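Local coordinates for protein SusD homolog (PDB 3SGH) that probably binds glycans at the outer membrane as a SusD-like lipoprotein, working with a TonB-dependent transporter as its relatives do, at residues Val100-Gln106 and Asn153-Leu158; Leu107-Tyr111 and Trp184-Ala188; Ser22-Tyr28 and Val173-Tyr177; Asn189-Leu193 and Glu213-Val219. All coordinates share one frame; numbering follows the deposited sequence.

Contact 1: residues Val100-Gln106 and Asn153-Leu158; sequences VIYAMAQ and NAITIL
Ala103 and Ala154 bring two helices together at the tight centre of this contact, their CA atoms only 4.3 Å apart. Ala154 CB rests against Ala103 O at 3.6 Å, while the methyl of Ala103 turns to Ile157 and meets its CG2 at 3.7 Å. With CG2 of Ile157 anti to the backbone N, the branched carbon and this methyl lie together over the alanine, and CG2 also reaches the backbone N of Val100. Leu158 carries the hydrophobic patch onward: the Leu158 and Met104 side chains cross at about a right angle, Leu158 CD2 4.2 Å from the selenium of selenomethionine Met104, and CD2 also lies near Val100 CG1.

The side formed by Asn153 is looser and partly open to solvent. There a single straight hydrogen bond runs from Asn153 ND2 to Gln106 OE1 (2.7 Å, 175° at the hydrogen). The two amides stand nearly perpendicular; the acceptor lies in the plane of the Asn153 amide, whereas the donor is tilted from the Gln106 carbonyl plane. Gln106 CG lies over one face of the Tyr102 ring, toward its rim, Ile157 CD1 sits at the ring edge, and the Tyr102 hydroxyl is bound to Glu92.

Small residues at the crossing let the axes approach to 8.6 Å at 146°, the close antiparallel packing of successive helices 100-120 and 140-162 in the alpha-alpha superhelix of SusD-like proteins.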
loop_
_atom_site.group_PDB
_atom_site.type_symbol
_atom_site.label_atom_id
_atom_site.label_comp_id
_atom_site.label_asym_id
_atom_site.label_seq_id
_atom_site.Cartn_x
_atom_site.Cartn_y
_atom_site.Cartn_z
ATOM N N VAL A 100 10.919 -4.798 -24.454
ATOM C CA VAL A 100 11.005 -4.245 -23.078
ATOM C C VAL A 100 9.940 -3.176 -22.818
ATOM O O VAL A 100 9.430 -3.073 -21.702
ATOM C CB VAL A 100 12.416 -3.717 -22.839
ATOM C CG1 VAL A 100 12.485 -2.848 -21.559
ATOM C CG2 VAL A 100 13.405 -4.894 -22.750
ATOM N N ILE A 101 9.545 -2.411 -23.824
ATOM C CA ILE A 101 8.574 -1.328 -23.597
ATOM C C ILE A 101 7.207 -1.972 -23.368
ATOM O O ILE A 101 6.477 -1.533 -22.493
ATOM C CB ILE A 101 8.551 -0.275 -24.740
ATOM C CG1 ILE A 101 9.963 0.322 -24.898
ATOM C CG2 ILE A 101 7.481 0.788 -24.505
ATOM C CD1 ILE A 101 10.604 0.879 -23.607
ATOM N N TYR A 102 6.890 -3.058 -24.088
ATOM C CA TYR A 102 5.661 -3.774 -23.845
ATOM C C TYR A 102 5.672 -4.434 -22.475
ATOM O O TYR A 102 4.673 -4.385 -21.757
ATOM C CB TYR A 102 5.411 -4.821 -24.923
ATOM C CG TYR A 102 4.167 -5.603 -24.697
ATOM C CD1 TYR A 102 2.923 -4.979 -24.715
ATOM C CD2 TYR A 102 4.211 -6.990 -24.485
ATOM C CE1 TYR A 102 1.758 -5.701 -24.516
ATOM C CE2 TYR A 102 3.029 -7.715 -24.295
ATOM C CZ TYR A 102 1.816 -7.054 -24.332
ATOM O OH TYR A 102 0.627 -7.758 -24.148
ATOM N N ALA A 103 6.793 -5.072 -22.117
ATOM C CA ALA A 103 6.958 -5.667 -20.798
ATOM C C ALA A 103 6.687 -4.607 -19.722
ATOM O O ALA A 103 5.972 -4.867 -18.744
ATOM C CB ALA A 103 8.351 -6.230 -20.651
HETATM N N MSE A 104 7.275 -3.417 -19.875
HETATM C CA MSE A 104 7.063 -2.362 -18.880
HETATM C C MSE A 104 5.619 -1.888 -18.827
HETATM O O MSE A 104 5.132 -1.514 -17.766
HETATM C CB MSE A 104 8.022 -1.185 -19.097
HETATM C CG MSE A 104 9.461 -1.559 -18.831
HETATM SE SE MSE A 104 9.809 -2.032 -17.037
HETATM C CE MSE A 104 8.715 -0.645 -16.171
ATOM N N ALA A 105 4.928 -1.888 -19.977
ATOM C CA ALA A 105 3.511 -1.495 -20.008
ATOM C C ALA A 105 2.661 -2.539 -19.278
ATOM O O ALA A 105 1.782 -2.199 -18.506
ATOM C CB ALA A 105 3.039 -1.287 -21.456
ATOM N N GLN A 106 3.001 -3.807 -19.444
ATOM C CA GLN A 106 2.328 -4.893 -18.740
ATOM C C GLN A 106 2.548 -4.819 -17.236
ATOM O O GLN A 106 1.603 -4.940 -16.449
ATOM C CB GLN A 106 2.881 -6.227 -19.237
ATOM C CG GLN A 106 2.335 -6.650 -20.554
ATOM C CD GLN A 106 2.650 -8.106 -20.845
ATOM O OE1 GLN A 106 3.810 -8.512 -20.820
ATOM N NE2 GLN A 106 1.615 -8.889 -21.083
ATOM N N ASN A 153 4.766 -12.901 -18.150
ATOM C CA ASN A 153 5.183 -12.552 -19.499
ATOM C C ASN A 153 6.189 -11.404 -19.446
ATOM O O ASN A 153 7.200 -11.464 -20.105
ATOM C CB ASN A 153 3.993 -12.119 -20.328
ATOM C CG ASN A 153 4.351 -11.960 -21.811
ATOM O OD1 ASN A 153 4.587 -12.979 -22.488
ATOM N ND2 ASN A 153 4.428 -10.695 -22.314
ATOM N N ALA A 154 5.910 -10.381 -18.632
ATOM C CA ALA A 154 6.830 -9.257 -18.453
ATOM C C ALA A 154 8.170 -9.712 -17.883
ATOM O O ALA A 154 9.245 -9.294 -18.382
ATOM C CB ALA A 154 6.202 -8.217 -17.581
ATOM N N ILE A 155 8.112 -10.597 -16.888
ATOM C CA ILE A 155 9.299 -11.176 -16.270
ATOM C C ILE A 155 10.161 -11.910 -17.294
ATOM O O ILE A 155 11.383 -11.746 -17.282
ATOM C CB ILE A 155 8.950 -12.096 -15.038
ATOM C CG1 ILE A 155 8.464 -11.215 -13.881
ATOM C CG2 ILE A 155 10.130 -12.961 -14.662
ATOM C CD1 ILE A 155 7.768 -11.968 -12.714
ATOM N N THR A 156 9.543 -12.651 -18.210
ATOM C CA THR A 156 10.345 -13.409 -19.180
ATOM C C THR A 156 11.107 -12.460 -20.079
ATOM O O THR A 156 12.287 -12.669 -20.376
ATOM C CB THR A 156 9.470 -14.296 -20.036
ATOM O OG1 THR A 156 8.797 -15.230 -19.181
ATOM C CG2 THR A 156 10.322 -15.071 -21.065
ATOM N N ILE A 157 10.440 -11.385 -20.478
ATOM C CA ILE A 157 11.066 -10.368 -21.338
ATOM C C ILE A 157 12.172 -9.623 -20.639
ATOM O O ILE A 157 13.247 -9.457 -21.200
ATOM C CB ILE A 157 10.035 -9.328 -21.832
ATOM C CG1 ILE A 157 9.066 -10.013 -22.773
ATOM C CG2 ILE A 157 10.747 -8.195 -22.607
ATOM C CD1 ILE A 157 7.854 -9.200 -23.082
ATOM N N LEU A 158 11.898 -9.163 -19.420
ATOM C CA LEU A 158 12.891 -8.399 -18.649
ATOM C C LEU A 158 14.139 -9.258 -18.323
ATOM O O LEU A 158 15.257 -8.737 -18.334
ATOM C CB LEU A 158 12.293 -7.853 -17.361
ATOM C CG LEU A 158 11.216 -6.771 -17.527
ATOM C CD1 LEU A 158 10.466 -6.515 -16.209
ATOM C CD2 LEU A 158 11.860 -5.469 -18.139
#

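Contact 2: residues Leu107-Tyr111 and Trp184-Ala188; sequences LTRVY and WLKFA
Leu107 carries most of the apolar packing between these two helices, CD2 toward Trp184 and Phe187 and CD1 toward Ala188. CD2 presses on the six-membered part of the Trp184 indole, 3.6 Å from CE3, and also approaches Phe187 CD1. Leu107 CD1 instead meets the methyl of Ala188 (CD1 to CB 4.0 Å). The leucine can reach this far because CG stands anti to the backbone N (chi1 176°), which sends both methyls across the gap. Cutting Leu107 back to an alanine is likely to open a gap between the indole, Phe187 and Ala188, and to leave the Trp184 side chain less firmly held.

Aromatic contacts form the second group. Tyr111 and Phe187 meet through Tyr111 CE2 and Phe187 CZ at 3.9 Å, with ring centroids 5.9 Å apart and planes inclined by 36°. Within its own helix, Trp184 lays CZ3 over one face of Phe187.

The polar ends of the Tyr111 and Trp184 rings are satisfied outside the pair: Tyr111 OH bonds to Arg194 and Trp184 NE1 to Asp174. Further packing comes from Leu151 and Ile155 of helix 140-162, and from Val316 and Met317 of strand 314-317 against the Tyr111 and Phe187 rings.

The short axes run at 32° and come no closer than 12.2 Å, so large side chains must bridge the space. Such roughly parallel helices, with an antiparallel one packed against both, belong to the layered alpha-alpha superhelix of this family.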
loop_
_atom_site.group_PDB
_atom_site.type_symbol
_atom_site.label_atom_id
_atom_site.label_comp_id
_atom_site.label_asym_id
_atom_site.label_seq_id
_atom_site.Cartn_x
_atom_site.Cartn_y
_atom_site.Cartn_z
ATOM N N LEU A 107 3.799 -4.653 -16.854
ATOM C CA LEU A 107 4.151 -4.525 -15.419
ATOM C C LEU A 107 3.426 -3.338 -14.748
ATOM O O LEU A 107 2.913 -3.434 -13.647
ATOM C CB LEU A 107 5.640 -4.412 -15.260
ATOM C CG LEU A 107 6.170 -4.168 -13.837
ATOM C CD1 LEU A 107 5.817 -5.333 -12.896
ATOM C CD2 LEU A 107 7.725 -3.956 -13.934
ATOM N N THR A 108 3.400 -2.222 -15.432
ATOM C CA THR A 108 2.811 -1.010 -14.918
ATOM C C THR A 108 1.282 -1.120 -14.803
ATOM O O THR A 108 0.711 -0.686 -13.780
ATOM C CB THR A 108 3.273 0.227 -15.724
ATOM O OG1 THR A 108 4.713 0.263 -15.792
ATOM C CG2 THR A 108 2.786 1.515 -15.049
ATOM N N ARG A 109 0.647 -1.712 -15.810
ATOM C CA ARG A 109 -0.779 -2.050 -15.751
ATOM C C ARG A 109 -1.087 -2.974 -14.603
ATOM O O ARG A 109 -1.980 -2.710 -13.844
ATOM C CB ARG A 109 -1.204 -2.721 -17.043
ATOM C CG ARG A 109 -2.693 -3.010 -17.178
ATOM C CD ARG A 109 -2.943 -3.704 -18.445
ATOM N NE ARG A 109 -4.354 -4.041 -18.617
ATOM C CZ ARG A 109 -4.816 -5.057 -19.326
ATOM N NH1 ARG A 109 -3.991 -5.965 -19.869
ATOM N NH2 ARG A 109 -6.129 -5.197 -19.420
ATOM N N VAL A 110 -0.316 -4.063 -14.467
ATOM C CA VAL A 110 -0.518 -4.957 -13.347
ATOM C C VAL A 110 -0.362 -4.170 -12.029
ATOM O O VAL A 110 -1.160 -4.368 -11.127
ATOM C CB VAL A 110 0.406 -6.194 -13.371
ATOM C CG1 VAL A 110 0.382 -6.925 -11.965
ATOM C CG2 VAL A 110 0.063 -7.181 -14.558
ATOM N N TYR A 111 0.638 -3.297 -11.890
ATOM C CA TYR A 111 0.871 -2.559 -10.613
ATOM C C TYR A 111 -0.380 -1.749 -10.236
ATOM O O TYR A 111 -0.877 -1.780 -9.086
ATOM C CB TYR A 111 2.103 -1.617 -10.657
ATOM C CG TYR A 111 2.482 -1.226 -9.247
ATOM C CD1 TYR A 111 1.915 -0.095 -8.609
ATOM C CD2 TYR A 111 3.344 -2.027 -8.516
ATOM C CE1 TYR A 111 2.247 0.197 -7.276
ATOM C CE2 TYR A 111 3.677 -1.730 -7.213
ATOM C CZ TYR A 111 3.133 -0.620 -6.605
ATOM O OH TYR A 111 3.453 -0.378 -5.284
ATOM N N TRP A 184 14.452 -3.780 -12.580
ATOM C CA TRP A 184 13.045 -4.041 -12.848
ATOM C C TRP A 184 12.660 -5.513 -12.640
ATOM O O TRP A 184 11.532 -5.827 -12.238
ATOM C CB TRP A 184 12.624 -3.593 -14.229
ATOM C CG TRP A 184 12.423 -2.128 -14.360
ATOM C CD1 TRP A 184 13.206 -1.264 -15.042
ATOM C CD2 TRP A 184 11.368 -1.349 -13.779
ATOM N NE1 TRP A 184 12.701 0.016 -14.954
ATOM C CE2 TRP A 184 11.579 -0.008 -14.169
ATOM C CE3 TRP A 184 10.260 -1.660 -12.980
ATOM C CZ2 TRP A 184 10.728 1.018 -13.788
ATOM C CZ3 TRP A 184 9.425 -0.627 -12.585
ATOM C CH2 TRP A 184 9.669 0.693 -12.997
ATOM N N LEU A 185 13.586 -6.423 -12.892
ATOM C CA LEU A 185 13.266 -7.856 -12.739
ATOM C C LEU A 185 13.049 -8.183 -11.273
ATOM O O LEU A 185 12.134 -8.916 -10.938
ATOM C CB LEU A 185 14.388 -8.715 -13.342
ATOM C CG LEU A 185 14.116 -10.229 -13.407
ATOM C CD1 LEU A 185 12.984 -10.558 -14.345
ATOM C CD2 LEU A 185 15.438 -10.984 -13.829
ATOM N N LYS A 186 13.904 -7.664 -10.400
ATOM C CA LYS A 186 13.742 -7.827 -8.964
ATOM C C LYS A 186 12.450 -7.185 -8.500
ATOM O O LYS A 186 11.721 -7.771 -7.697
ATOM C CB LYS A 186 14.961 -7.264 -8.191
ATOM C CG LYS A 186 16.197 -8.134 -8.329
ATOM C CD LYS A 186 17.403 -7.559 -7.564
ATOM C CE LYS A 186 17.952 -6.350 -8.328
ATOM N NZ LYS A 186 19.416 -6.045 -8.173
ATOM N N PHE A 187 12.163 -5.988 -9.031
ATOM C CA PHE A 187 10.889 -5.281 -8.726
ATOM C C PHE A 187 9.706 -6.170 -9.106
ATOM O O PHE A 187 8.763 -6.400 -8.295
ATOM C CB PHE A 187 10.825 -3.945 -9.467
ATOM C CG PHE A 187 9.572 -3.159 -9.209
ATOM C CD1 PHE A 187 8.427 -3.404 -9.966
ATOM C CD2 PHE A 187 9.573 -2.102 -8.304
ATOM C CE1 PHE A 187 7.229 -2.662 -9.753
ATOM C CE2 PHE A 187 8.403 -1.354 -8.074
ATOM C CZ PHE A 187 7.216 -1.637 -8.817
ATOM N N ALA A 188 9.759 -6.712 -10.314
ATOM C CA ALA A 188 8.668 -7.527 -10.820
ATOM C C ALA A 188 8.452 -8.805 -9.978
ATOM O O ALA A 188 7.312 -9.174 -9.684
ATOM C CB ALA A 188 8.866 -7.859 -12.294
#

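Contact 3: residues Ser22-Tyr28 and Val173-Tyr177; sequences STMFNVY and VDQFY
Asp174 OD1 is gripped by two backbone N-H groups, Phe176 N at 2.9 Å and Tyr177 N at 3.0 Å, where the loop folds against Phe25. Both donors come from the same face of the carboxylate, above its plane. The result is an Asx turn that fixes the backbone just where Phe176 projects toward residues 22-28.

Phe176 then wedges between two rings. Its edge points at the face of Phe25, CE2 lying 3.6 Å from Phe25 CD2, with the planes almost perpendicular at 86°. Its own face receives the edge of Tyr28, and Tyr28 CD2 stands 3.7 Å from Phe176 CZ. Two T-shaped contacts thus build one aromatic cluster, and Gln175 CG lies over one face of Phe176, near its rim.

At the partly exposed end, a water links the segments, donating to Ser22 O (2.6 Å) and accepting from Gln175 NE2 (3.1 Å). Val173 O lies in the plane of the Phe25 ring, at its edge.

Gln175 NE2 also bonds to Asp229, and strand 227-229 lies against Phe176. Tyr28 OH pairs with Thr108 of helix 100-120, while Asp174 OD2 takes the backbone N of Gly179, just ahead of helix 181-198.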
loop_
_atom_site.group_PDB
_atom_site.type_symbol
_atom_site.label_atom_id
_atom_site.label_comp_id
_atom_site.label_asym_id
_atom_site.label_seq_id
_atom_site.Cartn_x
_atom_site.Cartn_y
_atom_site.Cartn_z
ATOM N N SER A 22 5.474 7.042 -19.665
ATOM C CA SER A 22 5.663 8.064 -18.615
ATOM C C SER A 22 4.387 8.378 -17.862
ATOM O O SER A 22 4.418 8.548 -16.637
ATOM C CB SER A 22 6.251 9.376 -19.187
ATOM O OG SER A 22 7.541 9.092 -19.721
ATOM N N THR A 23 3.255 8.503 -18.540
ATOM C CA THR A 23 1.990 8.736 -17.854
ATOM C C THR A 23 1.604 7.542 -17.002
ATOM O O THR A 23 1.162 7.694 -15.875
ATOM C CB THR A 23 0.837 8.926 -18.824
ATOM O OG1 THR A 23 1.314 9.592 -20.001
ATOM C CG2 THR A 23 -0.283 9.702 -18.150
HETATM N N MSE A 24 1.770 6.350 -17.580
HETATM C CA MSE A 24 1.369 5.108 -16.899
HETATM C C MSE A 24 2.116 4.984 -15.582
HETATM O O MSE A 24 1.567 4.521 -14.568
HETATM C CB MSE A 24 1.637 3.857 -17.758
HETATM C CG MSE A 24 0.926 3.854 -19.090
HETATM SE SE MSE A 24 1.327 2.276 -20.092
HETATM C CE MSE A 24 0.343 1.081 -18.983
ATOM N N PHE A 25 3.372 5.436 -15.589
ATOM C CA PHE A 25 4.227 5.291 -14.428
ATOM C C PHE A 25 3.725 6.040 -13.190
ATOM O O PHE A 25 4.212 5.787 -12.058
ATOM C CB PHE A 25 5.630 5.820 -14.705
ATOM C CG PHE A 25 6.530 4.947 -15.567
ATOM C CD1 PHE A 25 6.311 3.599 -15.813
ATOM C CD2 PHE A 25 7.677 5.521 -16.075
ATOM C CE1 PHE A 25 7.223 2.858 -16.566
ATOM C CE2 PHE A 25 8.581 4.784 -16.839
ATOM C CZ PHE A 25 8.352 3.492 -17.098
ATOM N N ASN A 26 2.797 6.985 -13.369
ATOM C CA ASN A 26 2.227 7.656 -12.189
ATOM C C ASN A 26 1.501 6.703 -11.218
ATOM O O ASN A 26 1.329 7.043 -10.059
ATOM C CB ASN A 26 1.290 8.754 -12.627
ATOM C CG ASN A 26 2.059 9.966 -13.138
ATOM O OD1 ASN A 26 2.620 10.713 -12.331
ATOM N ND2 ASN A 26 2.179 10.096 -14.457
ATOM N N VAL A 27 1.114 5.500 -11.653
ATOM C CA VAL A 27 0.527 4.561 -10.697
ATOM C C VAL A 27 1.473 4.071 -9.607
ATOM O O VAL A 27 1.005 3.600 -8.583
ATOM C CB VAL A 27 -0.139 3.342 -11.336
ATOM C CG1 VAL A 27 -1.259 3.792 -12.334
ATOM C CG2 VAL A 27 0.895 2.389 -11.984
ATOM N N TYR A 28 2.782 4.142 -9.815
ATOM C CA TYR A 28 3.706 3.552 -8.854
ATOM C C TYR A 28 3.741 4.302 -7.534
ATOM O O TYR A 28 3.741 3.693 -6.478
ATOM C CB TYR A 28 5.098 3.490 -9.445
ATOM C CG TYR A 28 5.261 2.438 -10.522
ATOM C CD1 TYR A 28 5.049 1.099 -10.239
ATOM C CD2 TYR A 28 5.716 2.749 -11.793
ATOM C CE1 TYR A 28 5.207 0.089 -11.191
ATOM C CE2 TYR A 28 5.870 1.736 -12.753
ATOM C CZ TYR A 28 5.618 0.405 -12.441
ATOM O OH TYR A 28 5.767 -0.627 -13.357
ATOM N N VAL A 173 13.300 7.339 -20.430
ATOM C CA VAL A 173 12.085 7.726 -19.716
ATOM C C VAL A 173 11.965 7.177 -18.265
ATOM O O VAL A 173 11.037 7.543 -17.514
ATOM C CB VAL A 173 10.813 7.268 -20.478
ATOM C CG1 VAL A 173 10.775 7.922 -21.887
ATOM C CG2 VAL A 173 10.698 5.784 -20.517
ATOM N N ASP A 174 12.908 6.338 -17.885
ATOM C CA ASP A 174 12.819 5.578 -16.635
ATOM C C ASP A 174 13.504 6.302 -15.482
ATOM O O ASP A 174 14.691 6.094 -15.244
ATOM C CB ASP A 174 13.448 4.215 -16.846
ATOM C CG ASP A 174 13.466 3.346 -15.595
ATOM O OD1 ASP A 174 12.750 3.655 -14.579
ATOM O OD2 ASP A 174 14.191 2.303 -15.652
ATOM N N GLN A 175 12.723 7.051 -14.696
ATOM C CA GLN A 175 13.229 7.712 -13.499
ATOM C C GLN A 175 13.431 6.799 -12.290
ATOM O O GLN A 175 13.990 7.225 -11.273
ATOM C CB GLN A 175 12.308 8.868 -13.097
ATOM C CG GLN A 175 10.910 8.503 -12.569
ATOM C CD GLN A 175 9.821 8.490 -13.616
ATOM O OE1 GLN A 175 10.064 8.159 -14.790
ATOM N NE2 GLN A 175 8.592 8.825 -13.196
ATOM N N PHE A 176 12.945 5.567 -12.383
ATOM C CA PHE A 176 13.045 4.609 -11.265
ATOM C C PHE A 176 14.405 3.922 -11.247
ATOM O O PHE A 176 15.128 3.967 -10.225
ATOM C CB PHE A 176 11.898 3.594 -11.378
ATOM C CG PHE A 176 10.544 4.258 -11.403
ATOM C CD1 PHE A 176 9.883 4.582 -10.213
ATOM C CD2 PHE A 176 9.979 4.633 -12.597
ATOM C CE1 PHE A 176 8.665 5.229 -10.239
ATOM C CE2 PHE A 176 8.764 5.301 -12.627
ATOM C CZ PHE A 176 8.096 5.587 -11.454
ATOM N N TYR A 177 14.765 3.341 -12.382
ATOM C CA TYR A 177 16.001 2.565 -12.510
ATOM C C TYR A 177 16.858 2.872 -13.735
ATOM O O TYR A 177 17.799 2.131 -14.030
ATOM C CB TYR A 177 15.616 1.113 -12.537
ATOM C CG TYR A 177 14.942 0.568 -11.283
ATOM C CD1 TYR A 177 15.519 0.720 -10.018
ATOM C CD2 TYR A 177 13.786 -0.195 -11.379
ATOM C CE1 TYR A 177 14.935 0.157 -8.878
ATOM C CE2 TYR A 177 13.191 -0.768 -10.222
ATOM C CZ TYR A 177 13.780 -0.601 -8.988
ATOM O OH TYR A 177 13.189 -1.193 -7.902
HETATM O O HOH W 1 6.096 9.532 -14.880
HETATM O O HOH W 2 8.955 9.312 -17.343
#

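Contact 4: residues Asn189-Leu193 and Glu213-Val219; sequences NTLKL and EAVLGGV
Asn189 and Ala214 form the close inner contact, Ala214 CB lying 3.3 Å from Asn189 O and 4.0 Å from Leu193 CB. Around them, Asn189 CB meets Gly218 O, and the Asn189 amide lies against Gly217, where a side chain would collide with Asn189 OD1. Gly218, with its positive phi of 116°, turns the chain out of the helix toward Val219. Thr190 OG1 abuts Val219 CB at 3.4 Å. Leu193 CD2 reaches Val219 CG1 at 4.1 Å and extends the apolar strip.

Lys192 runs fully extended over the Ala214 methyl, and its NZ makes a salt bridge with Glu213 OE1 (2.9 Å), entering on the anti side of the carboxylate and 15° out of its plane. A second acid, Asp152 of helix 140-162, holds the same ammonium. A leucine in place of Lys192 would probably leave Glu213 and Asp152 without the positive charge they share.

A water ties the polar edge together: it donates to Asn189 OD1 (2.8 Å) and accepts from Lys192 NZ (2.9 Å). Another water accepts from Asn189 ND2.

Farther out, Thr190 OG1 is bonded to Lys186 O and Met220 N, which anchors the chain leaving the helix, and helix 319-331 covers Leu193 and Val219.

With axes 8.4 Å apart and antiparallel at 161°, helices 181-198 and 204-217 form a tight alpha-alpha hairpin within the superhelix.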
loop_
_atom_site.group_PDB
_atom_site.type_symbol
_atom_site.label_atom_id
_atom_site.label_comp_id
_atom_site.label_asym_id
_atom_site.label_seq_id
_atom_site.Cartn_x
_atom_site.Cartn_y
_atom_site.Cartn_z
ATOM N N ASN A 189 9.534 -9.488 -9.630
ATOM C CA ASN A 189 9.432 -10.682 -8.771
ATOM C C ASN A 189 8.975 -10.361 -7.369
ATOM O O ASN A 189 8.240 -11.144 -6.763
ATOM C CB ASN A 189 10.750 -11.463 -8.775
ATOM C CG ASN A 189 10.888 -12.316 -10.035
ATOM O OD1 ASN A 189 10.062 -13.182 -10.287
ATOM N ND2 ASN A 189 11.923 -12.057 -10.829
ATOM N N THR A 190 9.339 -9.189 -6.858
ATOM C CA THR A 190 8.931 -8.811 -5.514
ATOM C C THR A 190 7.425 -8.491 -5.534
ATOM O O THR A 190 6.688 -8.825 -4.605
ATOM C CB THR A 190 9.733 -7.609 -4.974
ATOM O OG1 THR A 190 11.140 -7.889 -5.010
ATOM C CG2 THR A 190 9.342 -7.275 -3.542
ATOM N N LEU A 191 6.974 -7.872 -6.605
ATOM C CA LEU A 191 5.525 -7.636 -6.796
ATOM C C LEU A 191 4.773 -8.933 -6.908
ATOM O O LEU A 191 3.698 -9.117 -6.279
ATOM C CB LEU A 191 5.274 -6.858 -8.082
ATOM C CG LEU A 191 3.816 -6.531 -8.435
ATOM C CD1 LEU A 191 3.092 -5.729 -7.331
ATOM C CD2 LEU A 191 3.740 -5.805 -9.802
ATOM N N LYS A 192 5.350 -9.853 -7.660
ATOM C CA LYS A 192 4.782 -11.196 -7.790
ATOM C C LYS A 192 4.655 -11.821 -6.401
ATOM O O LYS A 192 3.625 -12.371 -6.057
ATOM C CB LYS A 192 5.611 -12.069 -8.710
ATOM C CG LYS A 192 5.049 -13.481 -8.923
ATOM C CD LYS A 192 5.869 -14.173 -10.045
ATOM C CE LYS A 192 5.436 -15.602 -10.264
ATOM N NZ LYS A 192 6.111 -16.260 -11.422
ATOM N N LEU A 193 5.685 -11.682 -5.577
ATOM C CA LEU A 193 5.633 -12.223 -4.205
ATOM C C LEU A 193 4.607 -11.500 -3.311
ATOM O O LEU A 193 3.863 -12.171 -2.557
ATOM C CB LEU A 193 7.018 -12.199 -3.572
ATOM C CG LEU A 193 7.161 -12.764 -2.178
ATOM C CD1 LEU A 193 6.692 -14.223 -2.164
ATOM C CD2 LEU A 193 8.634 -12.660 -1.730
ATOM N N GLU A 213 8.222 -19.404 -7.218
ATOM C CA GLU A 213 8.731 -18.900 -8.495
ATOM C C GLU A 213 9.367 -17.541 -8.365
ATOM O O GLU A 213 10.437 -17.289 -8.941
ATOM C CB GLU A 213 7.637 -18.842 -9.544
ATOM C CG GLU A 213 7.176 -20.210 -10.047
ATOM C CD GLU A 213 5.890 -20.139 -10.870
ATOM O OE1 GLU A 213 5.356 -19.022 -11.141
ATOM O OE2 GLU A 213 5.388 -21.218 -11.244
ATOM N N ALA A 214 8.670 -16.629 -7.674
ATOM C CA ALA A 214 9.164 -15.281 -7.441
ATOM C C ALA A 214 10.510 -15.291 -6.745
ATOM O O ALA A 214 11.427 -14.577 -7.168
ATOM C CB ALA A 214 8.177 -14.453 -6.652
ATOM N N VAL A 215 10.650 -16.138 -5.727
ATOM C CA VAL A 215 11.894 -16.215 -4.968
ATOM C C VAL A 215 13.048 -16.736 -5.828
ATOM O O VAL A 215 14.136 -16.185 -5.790
ATOM C CB VAL A 215 11.704 -17.068 -3.685
ATOM C CG1 VAL A 215 13.058 -17.277 -2.981
ATOM C CG2 VAL A 215 10.724 -16.353 -2.800
ATOM N N LEU A 216 12.767 -17.716 -6.672
ATOM C CA LEU A 216 13.760 -18.213 -7.644
ATOM C C LEU A 216 14.096 -17.161 -8.718
ATOM O O LEU A 216 15.229 -17.080 -9.182
ATOM C CB LEU A 216 13.292 -19.511 -8.306
ATOM C CG LEU A 216 13.312 -20.769 -7.428
ATOM C CD1 LEU A 216 12.645 -21.927 -8.172
ATOM C CD2 LEU A 216 14.751 -21.081 -6.933
ATOM N N GLY A 217 13.100 -16.386 -9.120
ATOM C CA GLY A 217 13.301 -15.358 -10.119
ATOM C C GLY A 217 14.267 -14.307 -9.593
ATOM O O GLY A 217 15.087 -13.784 -10.349
ATOM N N GLY A 218 14.129 -13.973 -8.310
ATOM C CA GLY A 218 15.027 -13.069 -7.624
ATOM C C GLY A 218 14.291 -11.817 -7.169
ATOM O O GLY A 218 13.883 -11.000 -8.001
ATOM N N VAL A 219 14.144 -11.654 -5.866
ATOM C CA VAL A 219 13.453 -10.473 -5.328
ATOM C C VAL A 219 14.498 -9.435 -4.906
ATOM O O VAL A 219 15.724 -9.671 -4.986
ATOM C CB VAL A 219 12.519 -10.866 -4.153
ATOM C CG1 VAL A 219 11.355 -11.774 -4.636
ATOM C CG2 VAL A 219 13.316 -11.578 -3.024
HETATM O O HOH W 3 8.935 -15.465 -11.416
HETATM O O HOH W 4 12.968 -13.777 -12.997
#

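Two long helices connect these contacts: helix 100-120 serves contacts 1 and 2, whose centres lie 8 Å apart, and helix 181-198 serves contacts 2 and 4, 11 Å apart. Contact 3 joins the early helices to the loop before helix 181-198; its segments enclose contact 1 in the sequence and alternate with those of contact 2, to which it is tied by two probable hydrogen bonds. Contact 4 comes last and stands apart from contact 3, with nearest atoms about 6 Å away. Ile155 connects contact 1 with both contacts 2 and 4. Contacts 1, 2 and 4 thus join helices 100-120, 140-162, 181-198 and 204-217, and contact 3 attaches the N-terminal helices to them.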